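Local coordinates for protein aspartate-semialdehyde dehydrogenase (Vibrio cholerae, PDB 2QZ9) that catalyses the NADPH-dependent reductive dephosphorylation of L-aspartyl-4-phosphate to L-aspartate-semialdehyde, an early step of lysine, threonine and methionine biosynthesis, at residues I134-A139 with H244-H249; D290-G295 with L309-D314. All coordinates share one frame; numbering follows the deposited sequence.

Contact 1 of 2, residues I134-A139 with H244-H249; sequences IQMLVA and HAEAVH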
loop_
_atom_site.group_PDB
_atom_site.type_symbol
_atom_site.label_atom_id
_atom_site.label_comp_id
_atom_site.label_asym_id
_atom_site.label_seq_id
_atom_site.Cartn_x
_atom_site.Cartn_y
_atom_site.Cartn_z
ATOM N N ILE A 134 10.894 -13.151 3.853
ATOM C CA ILE A 134 10.396 -14.337 4.592
ATOM C C ILE A 134 8.908 -14.603 4.335
ATOM O O ILE A 134 8.543 -15.677 3.882
ATOM C CB ILE A 134 10.637 -14.242 6.128
ATOM C CG1 ILE A 134 12.125 -14.389 6.471
ATOM C CG2 ILE A 134 9.847 -15.327 6.884
ATOM C CD1 ILE A 134 12.474 -13.920 7.887
ATOM N N GLN A 135 8.056 -13.628 4.620
ATOM C CA GLN A 135 6.604 -13.849 4.518
ATOM C C GLN A 135 6.121 -14.057 3.098
ATOM O O GLN A 135 5.179 -14.817 2.873
ATOM C CB GLN A 135 5.809 -12.725 5.191
ATOM C CG GLN A 135 5.876 -11.354 4.513
ATOM C CD GLN A 135 5.104 -10.299 5.279
ATOM O OE1 GLN A 135 5.540 -9.857 6.338
ATOM N NE2 GLN A 135 3.947 -9.886 4.746
ATOM N N MET A 136 6.749 -13.371 2.146
ATOM C CA MET A 136 6.392 -13.523 0.739
ATOM C C MET A 136 6.769 -14.922 0.241
ATOM O O MET A 136 5.997 -15.552 -0.476
ATOM C CB MET A 136 7.079 -12.459 -0.129
ATOM C CG MET A 136 6.751 -12.583 -1.608
ATOM S SD MET A 136 7.432 -11.259 -2.601
ATOM C CE MET A 136 9.178 -11.698 -2.712
ATOM N N LEU A 137 7.952 -15.395 0.627
ATOM C CA LEU A 137 8.447 -16.663 0.132
ATOM C C LEU A 137 7.735 -17.845 0.761
ATOM O O LEU A 137 7.462 -18.827 0.068
ATOM C CB LEU A 137 9.961 -16.770 0.289
ATOM C CG LEU A 137 10.729 -15.744 -0.557
ATOM C CD1 LEU A 137 12.199 -16.099 -0.561
ATOM C CD2 LEU A 137 10.188 -15.664 -2.005
ATOM N N VAL A 138 7.391 -17.742 2.045
ATOM C CA VAL A 138 6.550 -18.773 2.684
ATOM C C VAL A 138 5.225 -18.924 1.913
ATOM O O VAL A 138 4.828 -20.042 1.571
ATOM C CB VAL A 138 6.292 -18.495 4.191
ATOM C CG1 VAL A 138 5.268 -19.475 4.763
ATOM C CG2 VAL A 138 7.583 -18.588 4.990
ATOM N N ALA A 139 4.560 -17.802 1.624
ATOM C CA ALA A 139 3.291 -17.827 0.889
ATOM C C ALA A 139 3.433 -18.350 -0.551
ATOM O O ALA A 139 2.554 -19.069 -1.030
ATOM C CB ALA A 139 2.659 -16.452 0.887
ATOM N N HIS A 244 3.773 -6.526 8.780
ATOM C CA HIS A 244 3.868 -6.030 7.407
ATOM C C HIS A 244 2.834 -6.740 6.568
ATOM O O HIS A 244 2.512 -7.883 6.828
ATOM C CB HIS A 244 5.249 -6.269 6.794
ATOM C CG HIS A 244 6.349 -5.514 7.464
ATOM N ND1 HIS A 244 7.678 -5.877 7.345
ATOM C CD2 HIS A 244 6.326 -4.425 8.260
ATOM C CE1 HIS A 244 8.423 -5.029 8.030
ATOM N NE2 HIS A 244 7.628 -4.142 8.599
ATOM N N ALA A 245 2.325 -6.042 5.562
ATOM C CA ALA A 245 1.409 -6.623 4.601
ATOM C C ALA A 245 1.996 -6.425 3.208
ATOM O O ALA A 245 2.729 -5.469 2.972
ATOM C CB ALA A 245 0.052 -5.958 4.710
ATOM N N GLU A 246 1.680 -7.337 2.297
ATOM C CA GLU A 246 2.157 -7.249 0.922
ATOM C C GLU A 246 1.055 -7.612 -0.051
ATOM O O GLU A 246 0.321 -8.575 0.126
ATOM C CB GLU A 246 3.335 -8.193 0.678
ATOM C CG GLU A 246 4.586 -7.859 1.463
ATOM C CD GLU A 246 5.521 -9.043 1.616
ATOM O OE1 GLU A 246 5.129 -10.200 1.323
ATOM O OE2 GLU A 246 6.663 -8.807 2.037
ATOM N N ALA A 247 0.981 -6.823 -1.100
ATOM C CA ALA A 247 0.168 -7.144 -2.238
ATOM C C ALA A 247 1.049 -7.841 -3.278
ATOM O O ALA A 247 1.951 -7.218 -3.848
ATOM C CB ALA A 247 -0.370 -5.852 -2.790
ATOM N N VAL A 248 0.805 -9.129 -3.508
ATOM C CA VAL A 248 1.673 -9.940 -4.376
ATOM C C VAL A 248 0.922 -10.367 -5.639
ATOM O O VAL A 248 -0.121 -11.015 -5.561
ATOM C CB VAL A 248 2.247 -11.187 -3.620
ATOM C CG1 VAL A 248 3.382 -11.835 -4.410
ATOM C CG2 VAL A 248 2.753 -10.805 -2.221
ATOM N N HIS A 249 1.452 -9.973 -6.798
ATOM C CA HIS A 249 0.851 -10.289 -8.094
ATOM C C HIS A 249 1.869 -11.142 -8.883
ATOM O O HIS A 249 2.858 -10.623 -9.430
ATOM C CB HIS A 249 0.533 -9.002 -8.883
ATOM C CG HIS A 249 -0.484 -8.095 -8.240
ATOM N ND1 HIS A 249 -0.889 -6.912 -8.826
ATOM C CD2 HIS A 249 -1.189 -8.199 -7.084
ATOM C CE1 HIS A 249 -1.798 -6.330 -8.064
ATOM N NE2 HIS A 249 -1.992 -7.087 -6.998
#
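Q135 reaches the start of strand 244-249 with its amide, at H244, while its CG lies against the carboxylate of E246. This CG sits between the backbone N and the carbonyl carbon (chi1 68°), and the chain is extended from there, which carries the amide across to the strand backbone. NE2 donates to the carbonyl O of H244 over 3.2 Å, with an N-H...O angle of 162°. The acceptor lies in the amide plane of Q135, whereas the donor sits well above the carbonyl plane of H244, so the bond does not use a lone pair. On the other branch, OE1 of Q135 lies 3.6 Å from CB of H244, whose imidazole turns away from the helix segment, toward S159 and N315.

E246 comes at Q135 from the opposite direction, and its OE1 lies 3.5 Å from CG of Q135, an approach to the aliphatic part of the side chain. M136, the next residue, borders the same carboxylate, with CB 3.3 Å from OE1 of E246. CG of M136, anti to the backbone N, passes V248 in a looser apolar contact, 4.4 Å from CG2. The chain then bends at chi3 and the thioether end leads away from the strand; M136 also packs on T220 of helix 211-224.

The axes of helix segment 134-139 and strand segment 244-249 approach to 9.6 Å and cross at -49°, with every touching residue buried. C131, which forms the acyl-thioester intermediate, starts helix 131-147, and the side chain of H244, the predicted proton acceptor, lies about 3 Å from it. Q135 thus ties the backbone of H244 to the helix by one bond, a turn beyond C131. Nucleophile at a helix N-terminus and histidine on the adjoining strand form the active site of this aspartate-semialdehyde dehydrogenase.

Contact 2 of 2, residues D290-G295 with L309-D314; sequences DHVLVG and LWVVAD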
loop_
_atom_site.group_PDB
_atom_site.type_symbol
_atom_site.label_atom_id
_atom_site.label_comp_id
_atom_site.label_asym_id
_atom_site.label_seq_id
_atom_site.Cartn_x
_atom_site.Cartn_y
_atom_site.Cartn_z
ATOM N N ASP A 290 3.138 -16.323 14.890
ATOM C CA ASP A 290 4.396 -16.933 14.517
ATOM C C ASP A 290 4.372 -17.486 13.095
ATOM O O ASP A 290 5.386 -18.005 12.617
ATOM C CB ASP A 290 4.716 -18.091 15.476
ATOM C CG ASP A 290 5.233 -17.629 16.834
ATOM O OD1 ASP A 290 5.768 -16.509 16.971
ATOM O OD2 ASP A 290 5.109 -18.421 17.785
ATOM N N HIS A 291 3.216 -17.403 12.439
ATOM C CA HIS A 291 3.026 -17.981 11.102
ATOM C C HIS A 291 2.661 -16.895 10.080
ATOM O O HIS A 291 2.595 -15.710 10.418
ATOM C CB HIS A 291 1.969 -19.099 11.144
ATOM C CG HIS A 291 0.601 -18.622 11.519
ATOM N ND1 HIS A 291 0.267 -18.252 12.805
ATOM C CD2 HIS A 291 -0.517 -18.447 10.775
ATOM C CE1 HIS A 291 -0.996 -17.858 12.835
ATOM N NE2 HIS A 291 -1.498 -17.971 11.615
ATOM N N VAL A 292 2.448 -17.292 8.828
ATOM C CA VAL A 292 2.160 -16.335 7.762
ATOM C C VAL A 292 0.670 -16.369 7.404
ATOM O O VAL A 292 0.067 -17.427 7.301
ATOM C CB VAL A 292 3.067 -16.567 6.532
ATOM C CG1 VAL A 292 2.694 -15.641 5.363
ATOM C CG2 VAL A 292 4.546 -16.376 6.920
ATOM N N LEU A 293 0.089 -15.193 7.214
ATOM C CA LEU A 293 -1.335 -15.093 6.907
ATOM C C LEU A 293 -1.579 -14.659 5.466
ATOM O O LEU A 293 -0.954 -13.721 4.981
ATOM C CB LEU A 293 -2.006 -14.129 7.889
ATOM C CG LEU A 293 -1.949 -14.563 9.361
ATOM C CD1 LEU A 293 -0.641 -14.134 10.005
ATOM C CD2 LEU A 293 -3.098 -13.954 10.122
ATOM N N VAL A 294 -2.474 -15.356 4.775
ATOM C CA VAL A 294 -2.829 -14.939 3.417
ATOM C C VAL A 294 -4.337 -14.880 3.085
ATOM O O VAL A 294 -5.147 -15.638 3.621
ATOM C CB VAL A 294 -1.936 -15.629 2.286
ATOM C CG1 VAL A 294 -0.980 -16.654 2.847
ATOM C CG2 VAL A 294 -2.765 -16.176 1.117
ATOM N N GLY A 295 -4.679 -13.930 2.224
ATOM C CA GLY A 295 -6.031 -13.767 1.728
ATOM C C GLY A 295 -6.025 -13.113 0.360
ATOM O O GLY A 295 -4.966 -12.930 -0.255
ATOM N N LEU A 309 -2.441 -12.293 -4.494
ATOM C CA LEU A 309 -2.683 -12.595 -3.082
ATOM C C LEU A 309 -2.294 -11.432 -2.173
ATOM O O LEU A 309 -1.637 -10.490 -2.611
ATOM C CB LEU A 309 -2.000 -13.915 -2.668
ATOM C CG LEU A 309 -0.510 -14.222 -2.797
ATOM C CD1 LEU A 309 -0.255 -15.565 -2.071
ATOM C CD2 LEU A 309 -0.022 -14.328 -4.250
ATOM N N TRP A 310 -2.731 -11.510 -0.921
ATOM C CA TRP A 310 -2.431 -10.504 0.102
ATOM C C TRP A 310 -1.710 -11.249 1.217
ATOM O O TRP A 310 -2.193 -12.267 1.683
ATOM C CB TRP A 310 -3.738 -9.860 0.596
ATOM C CG TRP A 310 -3.665 -8.874 1.775
ATOM C CD1 TRP A 310 -4.105 -9.111 3.062
ATOM C CD2 TRP A 310 -3.204 -7.508 1.761
ATOM N NE1 TRP A 310 -3.917 -7.997 3.840
ATOM C CE2 TRP A 310 -3.382 -6.996 3.074
ATOM C CE3 TRP A 310 -2.648 -6.672 0.775
ATOM C CZ2 TRP A 310 -3.001 -5.700 3.435
ATOM C CZ3 TRP A 310 -2.284 -5.386 1.129
ATOM C CH2 TRP A 310 -2.470 -4.904 2.454
ATOM N N VAL A 311 -0.542 -10.767 1.622
ATOM C CA VAL A 311 0.297 -11.519 2.569
ATOM C C VAL A 311 0.604 -10.676 3.816
ATOM O O VAL A 311 1.036 -9.535 3.714
ATOM C CB VAL A 311 1.593 -12.072 1.890
ATOM C CG1 VAL A 311 2.438 -12.845 2.872
ATOM C CG2 VAL A 311 1.225 -12.988 0.717
ATOM N N VAL A 312 0.340 -11.242 4.990
ATOM C CA VAL A 312 0.556 -10.519 6.239
ATOM C C VAL A 312 1.363 -11.378 7.217
ATOM O O VAL A 312 1.152 -12.591 7.294
ATOM C CB VAL A 312 -0.792 -10.074 6.882
ATOM C CG1 VAL A 312 -0.554 -9.275 8.147
ATOM C CG2 VAL A 312 -1.594 -9.207 5.898
ATOM N N ALA A 313 2.287 -10.738 7.948
ATOM C CA ALA A 313 2.994 -11.407 9.057
ATOM C C ALA A 313 3.433 -10.414 10.130
ATOM O O ALA A 313 3.498 -9.213 9.878
ATOM C CB ALA A 313 4.195 -12.212 8.548
ATOM N N ASP A 314 3.694 -10.925 11.333
ATOM C CA ASP A 314 4.319 -10.140 12.390
ATOM C C ASP A 314 5.812 -10.138 12.081
ATOM O O ASP A 314 6.462 -11.184 12.104
ATOM C CB ASP A 314 4.038 -10.742 13.773
ATOM C CG ASP A 314 4.591 -9.894 14.923
ATOM O OD1 ASP A 314 3.989 -9.899 16.024
ATOM O OD2 ASP A 314 5.622 -9.215 14.756
HETATM O O HOH W 1 3.677 -13.728 11.921
#
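The side chains of V292 and V311 slant across each other, and their CG1 methyls meet at 3.8 Å; chi1 near 180° in both places these methyls. V294 packs beside them on the same face, its CG2 4.1 Å from CD1 of L309. V138 and A139 of helix 131-147 lie against this face, touching V292 and V311 respectively. On the other face L293 and V312 pair through CB atoms 4.4 Å apart, next to P280.

The strands form an antiparallel beta hairpin within the mixed sheet of the dimerisation domain. L293 with V312 and G295 with W310 are hydrogen-bonded pairs, each joined by two backbone bonds; V294 with V311 between them is a non-hydrogen-bonded pair. There the CA of V294 makes a CA-H...O contact of 3.2 Å to the W310 carbonyl O. The W310 indole turns from G295: its NE1 bonds to the carbonyl O of P280, and its ring meets Y157 edge-to-face.

Beyond the paired residues a water joins the segment ends, donating to O of H291 at 2.7 Å and accepting from N of D314 at 2.9 Å. The D314 carboxylate caps the backbone N of V316, while D290 forms a salt bridge with R317.

Contacts 1 and 2 have centres 7 Å apart and share one mixed sheet, in which strands 244-252 and 306-313 are antiparallel neighbours. Both segments of contact 1 precede those of contact 2 in the chain; strand 306-313 of the hairpin lies next to 244-252, and 292-299 lies beyond it. Backbone pairs E246 with V311 and V248 with L309, probable hydrogen bonds, join the two directly. Helix 131-147, which supplies one side of contact 1, also packs on the hairpin through Q135, V138 and A139. A313 and H244, likewise paired through their backbones, bring the end of the hairpin beside the catalytic region, where N315, predicted to bind NADP(+), follows in the chain.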